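Local coordinates for cell wall surface anchor protein (Streptococcus agalactiae, PDB 4Z1P) that probably acts as a cell-wall-anchored adhesin of the antigen I/II family, helping the streptococcus attach to surfaces or partner cells, at residues Ala28-Lys42 with Val131-Val145. Sequence-based numbering, arbitrary orientation.
Sequences ATLDYVAKQNFSQYK and VQKGLDITYNLSFKV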
loop_
_atom_site.group_PDB
_atom_site.type_symbol
_atom_site.label_atom_id
_atom_site.label_comp_id
_atom_site.label_asym_id
_atom_site.label_seq_id
_atom_site.Cartn_x
_atom_site.Cartn_y
_atom_site.Cartn_z
ATOM N N ALA A 28 0.760 3.742 -1.169
ATOM C CA ALA A 28 1.803 2.733 -1.415
ATOM C C ALA A 28 2.204 2.647 -2.869
ATOM O O ALA A 28 1.409 2.902 -3.724
ATOM C CB ALA A 28 1.273 1.362 -0.992
ATOM N N THR A 29 3.457 2.341 -3.137
ATOM C CA THR A 29 3.856 1.963 -4.492
ATOM C C THR A 29 3.998 0.434 -4.491
ATOM O O THR A 29 4.703 -0.106 -3.651
ATOM C CB THR A 29 5.163 2.685 -4.772
ATOM O OG1 THR A 29 4.850 4.075 -4.984
ATOM C CG2 THR A 29 5.820 2.188 -6.038
ATOM N N LEU A 30 3.318 -0.283 -5.390
ATOM C CA LEU A 30 3.515 -1.702 -5.460
ATOM C C LEU A 30 4.687 -2.002 -6.387
ATOM O O LEU A 30 4.604 -1.735 -7.602
ATOM C CB LEU A 30 2.260 -2.423 -5.919
ATOM C CG LEU A 30 1.098 -2.575 -4.943
ATOM C CD1 LEU A 30 1.447 -3.510 -3.805
ATOM C CD2 LEU A 30 0.678 -1.221 -4.388
ATOM N N ASP A 31 5.757 -2.585 -5.821
ATOM C CA ASP A 31 6.999 -2.835 -6.542
ATOM C C ASP A 31 7.075 -4.304 -6.843
ATOM O O ASP A 31 7.391 -5.114 -5.968
ATOM C CB ASP A 31 8.181 -2.355 -5.730
ATOM C CG ASP A 31 8.099 -0.832 -5.523
ATOM O OD1 ASP A 31 8.022 -0.106 -6.548
ATOM O OD2 ASP A 31 8.062 -0.359 -4.363
ATOM N N TYR A 32 6.819 -4.604 -8.102
ATOM C CA TYR A 32 6.752 -5.983 -8.534
ATOM C C TYR A 32 7.971 -6.373 -9.353
ATOM O O TYR A 32 8.539 -5.535 -10.126
ATOM C CB TYR A 32 5.542 -6.166 -9.400
ATOM C CG TYR A 32 4.198 -5.965 -8.786
ATOM C CD1 TYR A 32 3.772 -6.734 -7.698
ATOM C CD2 TYR A 32 3.271 -5.184 -9.390
ATOM C CE1 TYR A 32 2.478 -6.596 -7.174
ATOM C CE2 TYR A 32 1.965 -5.097 -8.934
ATOM C CZ TYR A 32 1.593 -5.780 -7.776
ATOM O OH TYR A 32 0.330 -5.608 -7.267
ATOM N N VAL A 33 8.305 -7.660 -9.251
ATOM C CA VAL A 33 9.350 -8.229 -10.017
ATOM C C VAL A 33 8.807 -9.452 -10.701
ATOM O O VAL A 33 8.386 -10.423 -10.057
ATOM C CB VAL A 33 10.612 -8.592 -9.212
ATOM C CG1 VAL A 33 11.676 -9.177 -10.139
ATOM C CG2 VAL A 33 11.100 -7.441 -8.415
ATOM N N ALA A 34 8.769 -9.392 -12.012
ATOM C CA ALA A 34 8.183 -10.420 -12.779
ATOM C C ALA A 34 9.188 -11.031 -13.649
ATOM O O ALA A 34 10.024 -10.308 -14.258
ATOM C CB ALA A 34 7.072 -9.905 -13.612
ATOM N N LYS A 35 9.079 -12.346 -13.791
ATOM C CA LYS A 35 10.007 -13.103 -14.622
ATOM C C LYS A 35 9.394 -13.900 -15.729
ATOM O O LYS A 35 8.500 -14.715 -15.512
ATOM C CB LYS A 35 10.832 -14.063 -13.794
ATOM C CG LYS A 35 12.023 -13.424 -13.159
ATOM C CD LYS A 35 12.976 -14.469 -12.620
ATOM C CE LYS A 35 13.808 -15.075 -13.727
ATOM N NZ LYS A 35 14.066 -16.492 -13.350
ATOM N N GLN A 36 9.969 -13.703 -16.897
ATOM C CA GLN A 36 9.609 -14.343 -18.153
ATOM C C GLN A 36 10.717 -15.362 -18.345
ATOM O O GLN A 36 11.931 -14.992 -18.566
ATOM C CB GLN A 36 9.635 -13.299 -19.282
ATOM C CG GLN A 36 9.367 -13.854 -20.681
ATOM C CD GLN A 36 9.291 -12.726 -21.707
ATOM O OE1 GLN A 36 9.873 -11.663 -21.514
ATOM N NE2 GLN A 36 8.557 -12.950 -22.774
ATOM N N ASN A 37 10.369 -16.645 -18.151
ATOM C CA ASN A 37 11.377 -17.721 -18.135
ATOM C C ASN A 37 11.657 -18.329 -19.482
ATOM O O ASN A 37 10.760 -18.757 -20.182
ATOM C CB ASN A 37 10.956 -18.798 -17.132
ATOM C CG ASN A 37 11.134 -18.338 -15.728
ATOM O OD1 ASN A 37 12.185 -17.831 -15.352
ATOM N ND2 ASN A 37 10.116 -18.371 -14.988
ATOM N N PHE A 38 12.941 -18.329 -19.856
ATOM C CA PHE A 38 13.393 -18.957 -21.095
ATOM C C PHE A 38 14.472 -20.034 -20.872
ATOM O O PHE A 38 14.877 -20.639 -21.847
ATOM C CB PHE A 38 13.938 -17.919 -22.146
ATOM C CG PHE A 38 12.915 -16.973 -22.666
ATOM C CD1 PHE A 38 11.749 -17.441 -23.143
ATOM C CD2 PHE A 38 13.145 -15.556 -22.678
ATOM C CE1 PHE A 38 10.770 -16.619 -23.611
ATOM C CE2 PHE A 38 12.181 -14.730 -23.189
ATOM C CZ PHE A 38 11.009 -15.238 -23.653
ATOM N N SER A 39 14.935 -20.240 -19.655
ATOM C CA SER A 39 16.085 -21.165 -19.413
ATOM C C SER A 39 15.792 -22.583 -19.879
ATOM O O SER A 39 16.692 -23.299 -20.366
ATOM C CB SER A 39 16.489 -21.175 -17.955
ATOM O OG SER A 39 15.431 -21.596 -17.166
ATOM N N GLN A 40 14.501 -22.890 -19.926
ATOM C CA GLN A 40 13.993 -24.203 -20.398
ATOM C C GLN A 40 14.195 -24.461 -21.882
ATOM O O GLN A 40 14.171 -25.622 -22.365
ATOM C CB GLN A 40 12.545 -24.403 -19.883
ATOM C CG GLN A 40 11.422 -23.626 -20.598
ATOM C CD GLN A 40 11.182 -22.249 -20.008
ATOM O OE1 GLN A 40 12.038 -21.703 -19.295
ATOM N NE2 GLN A 40 9.980 -21.684 -20.280
ATOM N N TYR A 41 14.418 -23.389 -22.656
ATOM C CA TYR A 41 14.601 -23.529 -24.041
ATOM C C TYR A 41 16.060 -23.534 -24.489
ATOM O O TYR A 41 16.347 -23.574 -25.709
ATOM C CB TYR A 41 13.872 -22.370 -24.755
ATOM C CG TYR A 41 12.415 -22.326 -24.447
ATOM C CD1 TYR A 41 11.570 -23.405 -24.776
ATOM C CD2 TYR A 41 11.818 -21.217 -23.816
ATOM C CE1 TYR A 41 10.200 -23.346 -24.482
ATOM C CE2 TYR A 41 10.432 -21.193 -23.509
ATOM C CZ TYR A 41 9.628 -22.267 -23.823
ATOM O OH TYR A 41 8.251 -22.232 -23.549
ATOM N N LYS A 42 16.979 -23.516 -23.544
ATOM C CA LYS A 42 18.351 -23.371 -23.876
ATOM C C LYS A 42 18.754 -24.472 -24.812
ATOM O O LYS A 42 18.550 -25.622 -24.497
ATOM C CB LYS A 42 19.262 -23.353 -22.667
ATOM C CG LYS A 42 20.697 -22.992 -23.060
ATOM C CD LYS A 42 21.575 -22.603 -21.871
ATOM C CE LYS A 42 22.961 -22.230 -22.398
ATOM N NZ LYS A 42 23.766 -21.509 -21.366
ATOM N N VAL A 131 16.152 -16.221 -26.182
ATOM C CA VAL A 131 15.327 -17.436 -25.866
ATOM C C VAL A 131 16.201 -18.688 -26.028
ATOM O O VAL A 131 16.275 -19.530 -25.118
ATOM C CB VAL A 131 14.104 -17.539 -26.772
ATOM C CG1 VAL A 131 13.175 -18.718 -26.475
ATOM C CG2 VAL A 131 13.268 -16.241 -26.638
ATOM N N GLN A 132 16.791 -18.829 -27.196
ATOM C CA GLN A 132 17.650 -19.987 -27.500
ATOM C C GLN A 132 18.858 -20.128 -26.587
ATOM O O GLN A 132 19.397 -21.242 -26.365
ATOM C CB GLN A 132 18.014 -19.992 -29.014
ATOM C CG GLN A 132 18.574 -21.306 -29.500
ATOM C CD GLN A 132 19.000 -21.236 -30.937
ATOM O OE1 GLN A 132 19.536 -20.194 -31.426
ATOM N NE2 GLN A 132 18.725 -22.294 -31.642
ATOM N N LYS A 133 19.299 -19.024 -26.032
ATOM C CA LYS A 133 20.330 -19.018 -25.015
ATOM C C LYS A 133 19.828 -19.272 -23.596
ATOM O O LYS A 133 20.596 -19.319 -22.672
ATOM C CB LYS A 133 21.173 -17.747 -25.114
ATOM C CG LYS A 133 21.891 -17.646 -26.484
ATOM C CD LYS A 133 22.869 -16.446 -26.596
ATOM C CE LYS A 133 23.477 -16.388 -28.022
ATOM N NZ LYS A 133 24.342 -15.172 -27.986
ATOM N N GLY A 134 18.533 -19.410 -23.414
ATOM C CA GLY A 134 18.049 -19.631 -22.126
ATOM C C GLY A 134 18.148 -18.458 -21.174
ATOM O O GLY A 134 18.338 -18.672 -20.003
ATOM N N LEU A 135 18.008 -17.221 -21.667
ATOM C CA LEU A 135 18.196 -16.038 -20.825
ATOM C C LEU A 135 16.831 -15.486 -20.404
ATOM O O LEU A 135 16.101 -14.915 -21.197
ATOM C CB LEU A 135 19.003 -14.902 -21.528
ATOM C CG LEU A 135 20.425 -15.328 -21.946
ATOM C CD1 LEU A 135 21.133 -14.408 -22.942
ATOM C CD2 LEU A 135 21.278 -15.581 -20.707
ATOM N N ASP A 136 16.514 -15.658 -19.140
ATOM C CA ASP A 136 15.235 -15.226 -18.584
ATOM C C ASP A 136 15.184 -13.641 -18.560
ATOM O O ASP A 136 16.226 -12.972 -18.415
ATOM C CB ASP A 136 15.172 -15.607 -17.171
ATOM C CG ASP A 136 15.172 -17.176 -16.938
ATOM O OD1 ASP A 136 14.874 -17.899 -17.855
ATOM O OD2 ASP A 136 15.470 -17.570 -15.799
ATOM N N ILE A 137 13.994 -13.099 -18.677
ATOM C CA ILE A 137 13.829 -11.630 -18.718
ATOM C C ILE A 137 13.114 -11.211 -17.428
ATOM O O ILE A 137 12.077 -11.815 -17.078
ATOM C CB ILE A 137 12.944 -11.233 -19.925
ATOM C CG1 ILE A 137 13.458 -11.807 -21.258
ATOM C CG2 ILE A 137 12.777 -9.744 -20.033
ATOM C CD1 ILE A 137 14.930 -11.632 -21.562
ATOM N N THR A 138 13.611 -10.190 -16.742
ATOM C CA THR A 138 13.015 -9.694 -15.541
ATOM C C THR A 138 12.398 -8.319 -15.749
ATOM O O THR A 138 13.078 -7.370 -16.266
ATOM C CB THR A 138 14.007 -9.646 -14.417
ATOM O OG1 THR A 138 14.482 -10.974 -14.143
ATOM C CG2 THR A 138 13.346 -9.103 -13.184
ATOM N N TYR A 139 11.109 -8.209 -15.433
ATOM C CA TYR A 139 10.410 -6.932 -15.546
ATOM C C TYR A 139 10.295 -6.343 -14.181
ATOM O O TYR A 139 9.722 -6.993 -13.275
ATOM C CB TYR A 139 9.045 -7.135 -16.193
ATOM C CG TYR A 139 9.046 -7.661 -17.579
ATOM C CD1 TYR A 139 9.479 -8.952 -17.868
ATOM C CD2 TYR A 139 8.536 -6.924 -18.596
ATOM C CE1 TYR A 139 9.377 -9.496 -19.130
ATOM C CE2 TYR A 139 8.491 -7.393 -19.891
ATOM C CZ TYR A 139 8.900 -8.665 -20.190
ATOM O OH TYR A 139 8.872 -9.151 -21.466
ATOM N N ASN A 140 10.879 -5.150 -13.965
ATOM C CA ASN A 140 10.655 -4.445 -12.711
ATOM C C ASN A 140 9.553 -3.449 -12.943
ATOM O O ASN A 140 9.715 -2.444 -13.664
ATOM C CB ASN A 140 11.904 -3.756 -12.140
ATOM C CG ASN A 140 12.722 -4.663 -11.226
ATOM O OD1 ASN A 140 12.644 -4.577 -9.985
ATOM N ND2 ASN A 140 13.492 -5.523 -11.819
ATOM N N LEU A 141 8.439 -3.708 -12.303
ATOM C CA LEU A 141 7.209 -2.944 -12.593
ATOM C C LEU A 141 6.672 -2.294 -11.326
ATOM O O LEU A 141 6.484 -2.934 -10.342
ATOM C CB LEU A 141 6.164 -3.832 -13.155
ATOM C CG LEU A 141 6.502 -4.581 -14.446
ATOM C CD1 LEU A 141 5.390 -5.597 -14.731
ATOM C CD2 LEU A 141 6.745 -3.637 -15.628
ATOM N N SER A 142 6.311 -1.037 -11.365
ATOM C CA SER A 142 5.759 -0.421 -10.192
ATOM C C SER A 142 4.438 0.337 -10.483
ATOM O O SER A 142 4.270 1.030 -11.502
ATOM C CB SER A 142 6.805 0.474 -9.486
ATOM O OG SER A 142 6.651 1.784 -9.915
ATOM N N PHE A 143 3.502 0.175 -9.575
ATOM C CA PHE A 143 2.109 0.693 -9.735
ATOM C C PHE A 143 1.743 1.485 -8.524
ATOM O O PHE A 143 2.151 1.133 -7.406
ATOM C CB PHE A 143 1.074 -0.444 -9.791
ATOM C CG PHE A 143 1.050 -1.252 -11.074
ATOM C CD1 PHE A 143 0.215 -0.896 -12.151
ATOM C CD2 PHE A 143 1.809 -2.417 -11.203
ATOM C CE1 PHE A 143 0.141 -1.721 -13.280
ATOM C CE2 PHE A 143 1.752 -3.196 -12.344
ATOM C CZ PHE A 143 0.901 -2.884 -13.361
ATOM N N LYS A 144 0.987 2.544 -8.745
ATOM C CA LYS A 144 0.258 3.213 -7.692
ATOM C C LYS A 144 -1.092 2.573 -7.569
ATOM O O LYS A 144 -1.542 1.849 -8.472
ATOM C CB LYS A 144 0.063 4.668 -7.982
ATOM C CG LYS A 144 1.273 5.473 -8.289
ATOM C CD LYS A 144 2.223 5.553 -7.135
ATOM C CE LYS A 144 3.434 6.411 -7.518
ATOM N NZ LYS A 144 4.670 6.074 -6.729
ATOM N N VAL A 145 -1.787 2.878 -6.480
ATOM C CA VAL A 145 -3.113 2.296 -6.229
ATOM C C VAL A 145 -4.109 3.394 -6.578
ATOM O O VAL A 145 -3.858 4.573 -6.308
ATOM C CB VAL A 145 -3.299 1.913 -4.727
ATOM C CG1 VAL A 145 -4.665 1.343 -4.476
ATOM C CG2 VAL A 145 -2.234 0.917 -4.310
HETATM O O HOH W 1 -0.764 4.488 -4.230
HETATM O O HOH W 2 10.160 -3.615 -8.977
HETATM O O HOH W 3 14.644 -19.951 -15.364
HETATM O O HOH W 4 22.847 -18.733 -21.170
#
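L30, Y32, A34 and Q36 form hydrogen-bonded pairs with F143, L141, Y139 and I137, so strands 29-36 and 137-145 run antiparallel as neighbours. The axes of these two short segments make an angle of 159° between their N-to-C directions. Each pair has two backbone bonds. Water 1 continues the ladder, bridging A28 O and V145 N.

D136, just before strand 137-145, gathers the polar contacts where the ladder ends. Its OD1 accepts F38 N at 2.8 Å, on the anti side, and S39 N nearly along the C-O axis. OD2 forms a salt bridge with K35 NZ at 3.0 Å, met from above the carboxylate plane. The K35 chain bends at chi3 and chi4, bringing NZ to OD2; the same NZ also bonds OD1 of N37, whose ND2 bonds P6 O. The two bonded backbone N-H groups and the lysine would probably stabilise the carboxylate charge.

On the inner face, Y139 OH donates to Q36 OE1 at 2.7 Å, from above the amide's carbonyl plane. Q36 reaches it with an extended chain, CG anti to the backbone N (chi1 176°). F57 stacks on the Y139 ring. The Y32 and F143 rings meet rim to rim, planes 69° apart, with Y32 CE2 3.5 Å from F143 CD2. Beyond the strand end, V131 CG2, at the end of helix 123-131, sits over the centre of the F38 ring, a CH-pi contact 3.7 Å from the centroid, while L135 O lies at the ring edge.

On the other face, V33 CG1 packs tightly on T138 CG2 at 3.5 Å. Near the far end K144 NZ donates to T29 OG1 at 2.7 Å.

G134 ends helix 123-131 in a Schellman motif. The strands are the central pair of a four-stranded antiparallel sheet. Y32, Q36 and F38 pack on strand 153-162 of a second sheet, consistent with the beta-sandwich of antigen I/II C-terminal domains.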